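Local atomic coordinates of periplasmic binding protein component of an ABC type zinc uptake transporter (PDB entry 1PQ4), a protein that binds zinc in the periplasm, probably delivering it to the membrane components of an ABC-type uptake transporter. Residues D272-S275 / N276-V280. Sequence-based numbering, arbitrary orientation.
Sequences DWSS and NLKAV
With chi1 at -176°, Trp273 swings its indole out opposite its own backbone N, and Leu277, one turn on, turns CD1 over a face of that ring. Leu277 CD1 lies 3.9 Å from the centroid of the six-membered ring of Trp273, its line to the centroid 29° off the ring normal: a CH-pi contact offset toward the rim, where Trp273 CZ2 is the nearest atom at 3.5 Å. In the backbone that carries this pair, Asn276 N donates to Asp272 O at 2.9 Å and Leu277 N to Trp273 O at 3.1 Å, the i to i+4 bonds of the first turn. On another side of the helix Lys278 runs back past Ser274, Lys278 CE standing 3.8 Å from Ser274 OG, and Lys278 NZ forms a salt bridge with Glu180 OE2 on helix 160-185. Asp272 holds the N-cap position without a side-chain capping bond. Trp273 NE1 donates to Trp135 O, and Phe15 meets the indole edge-to-face; an alanine at Trp273 would probably leave Leu277 CD1 without its aromatic face and Trp135 O without this donor. The Trp273 side chain is about 10 Å from that of the zinc ligand His133. The buried indole thus fits the start of helix 273-288 against helices 10-20, 138-155 and 160-185.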
loop_
_atom_site.group_PDB
_atom_site.type_symbol
_atom_site.label_atom_id
_atom_site.label_comp_id
_atom_site.label_asym_id
_atom_site.label_seq_id
_atom_site.Cartn_x
_atom_site.Cartn_y
_atom_site.Cartn_z
ATOM N N ASP A 272 4.242 -8.188 -5.789
ATOM C CA ASP A 272 5.177 -7.900 -6.920
ATOM C C ASP A 272 4.983 -6.421 -7.076
ATOM O O ASP A 272 4.494 -5.926 -8.085
ATOM C CB ASP A 272 4.681 -8.716 -8.146
ATOM C CG ASP A 272 5.656 -8.702 -9.319
ATOM O OD1 ASP A 272 6.878 -8.596 -9.111
ATOM O OD2 ASP A 272 5.191 -8.829 -10.476
ATOM N N TRP A 273 5.409 -5.697 -6.029
ATOM C CA TRP A 273 5.151 -4.264 -5.887
ATOM C C TRP A 273 5.517 -3.331 -7.010
ATOM O O TRP A 273 4.729 -2.472 -7.369
ATOM C CB TRP A 273 5.782 -3.753 -4.539
ATOM C CG TRP A 273 5.524 -2.342 -4.209
ATOM C CD1 TRP A 273 4.437 -1.811 -3.553
ATOM C CD2 TRP A 273 6.403 -1.250 -4.495
ATOM N NE1 TRP A 273 4.607 -0.409 -3.420
ATOM C CE2 TRP A 273 5.807 -0.068 -3.987
ATOM C CE3 TRP A 273 7.651 -1.161 -5.129
ATOM C CZ2 TRP A 273 6.414 1.173 -4.095
ATOM C CZ3 TRP A 273 8.256 0.103 -5.228
ATOM C CH2 TRP A 273 7.636 1.238 -4.718
ATOM N N SER A 274 6.724 -3.476 -7.537
ATOM C CA SER A 274 7.160 -2.566 -8.590
ATOM C C SER A 274 6.394 -2.777 -9.908
ATOM O O SER A 274 5.895 -1.835 -10.524
ATOM C CB SER A 274 8.682 -2.729 -8.793
ATOM O OG SER A 274 9.114 -1.745 -9.702
ATOM N N SER A 275 6.307 -4.019 -10.352
ATOM C CA SER A 275 5.571 -4.259 -11.595
ATOM C C SER A 275 4.095 -3.964 -11.399
ATOM O O SER A 275 3.442 -3.496 -12.315
ATOM C CB SER A 275 5.820 -5.690 -12.104
ATOM O OG SER A 275 5.192 -6.630 -11.273
ATOM N N ASN A 276 3.546 -4.197 -10.200
ATOM C CA ASN A 276 2.122 -3.842 -9.973
ATOM C C ASN A 276 1.901 -2.343 -10.108
ATOM O O ASN A 276 0.933 -1.898 -10.738
ATOM C CB ASN A 276 1.691 -4.271 -8.563
ATOM C CG ASN A 276 0.202 -3.986 -8.287
ATOM O OD1 ASN A 276 -0.160 -3.213 -7.386
ATOM N ND2 ASN A 276 -0.656 -4.596 -9.076
ATOM N N LEU A 277 2.800 -1.528 -9.535
ATOM C CA LEU A 277 2.613 -0.083 -9.627
ATOM C C LEU A 277 2.663 0.391 -11.090
ATOM O O LEU A 277 1.958 1.316 -11.457
ATOM C CB LEU A 277 3.679 0.665 -8.848
ATOM C CG LEU A 277 3.317 0.941 -7.406
ATOM C CD1 LEU A 277 4.433 1.937 -6.847
ATOM C CD2 LEU A 277 1.916 1.562 -7.337
ATOM N N LYS A 278 3.523 -0.218 -11.898
ATOM C CA LYS A 278 3.578 0.182 -13.301
ATOM C C LYS A 278 2.288 -0.240 -13.998
ATOM O O LYS A 278 1.753 0.503 -14.810
ATOM C CB LYS A 278 4.763 -0.464 -14.023
ATOM C CG LYS A 278 6.084 -0.002 -13.501
ATOM C CD LYS A 278 7.229 -0.605 -14.311
ATOM C CE LYS A 278 8.392 -1.003 -13.410
ATOM N NZ LYS A 278 9.599 -1.158 -14.257
ATOM N N ALA A 279 1.774 -1.420 -13.670
ATOM C CA ALA A 279 0.502 -1.842 -14.286
ATOM C C ALA A 279 -0.604 -0.875 -13.878
ATOM O O ALA A 279 -1.478 -0.529 -14.693
ATOM C CB ALA A 279 0.141 -3.285 -13.861
ATOM N N VAL A 280 -0.588 -0.432 -12.607
ATOM C CA VAL A 280 -1.606 0.506 -12.133
ATOM C C VAL A 280 -1.585 1.799 -12.914
ATOM O O VAL A 280 -2.641 2.325 -13.356
ATOM C CB VAL A 280 -1.457 0.829 -10.590
ATOM C CG1 VAL A 280 -2.377 1.986 -10.191
ATOM C CG2 VAL A 280 -1.862 -0.428 -9.784
#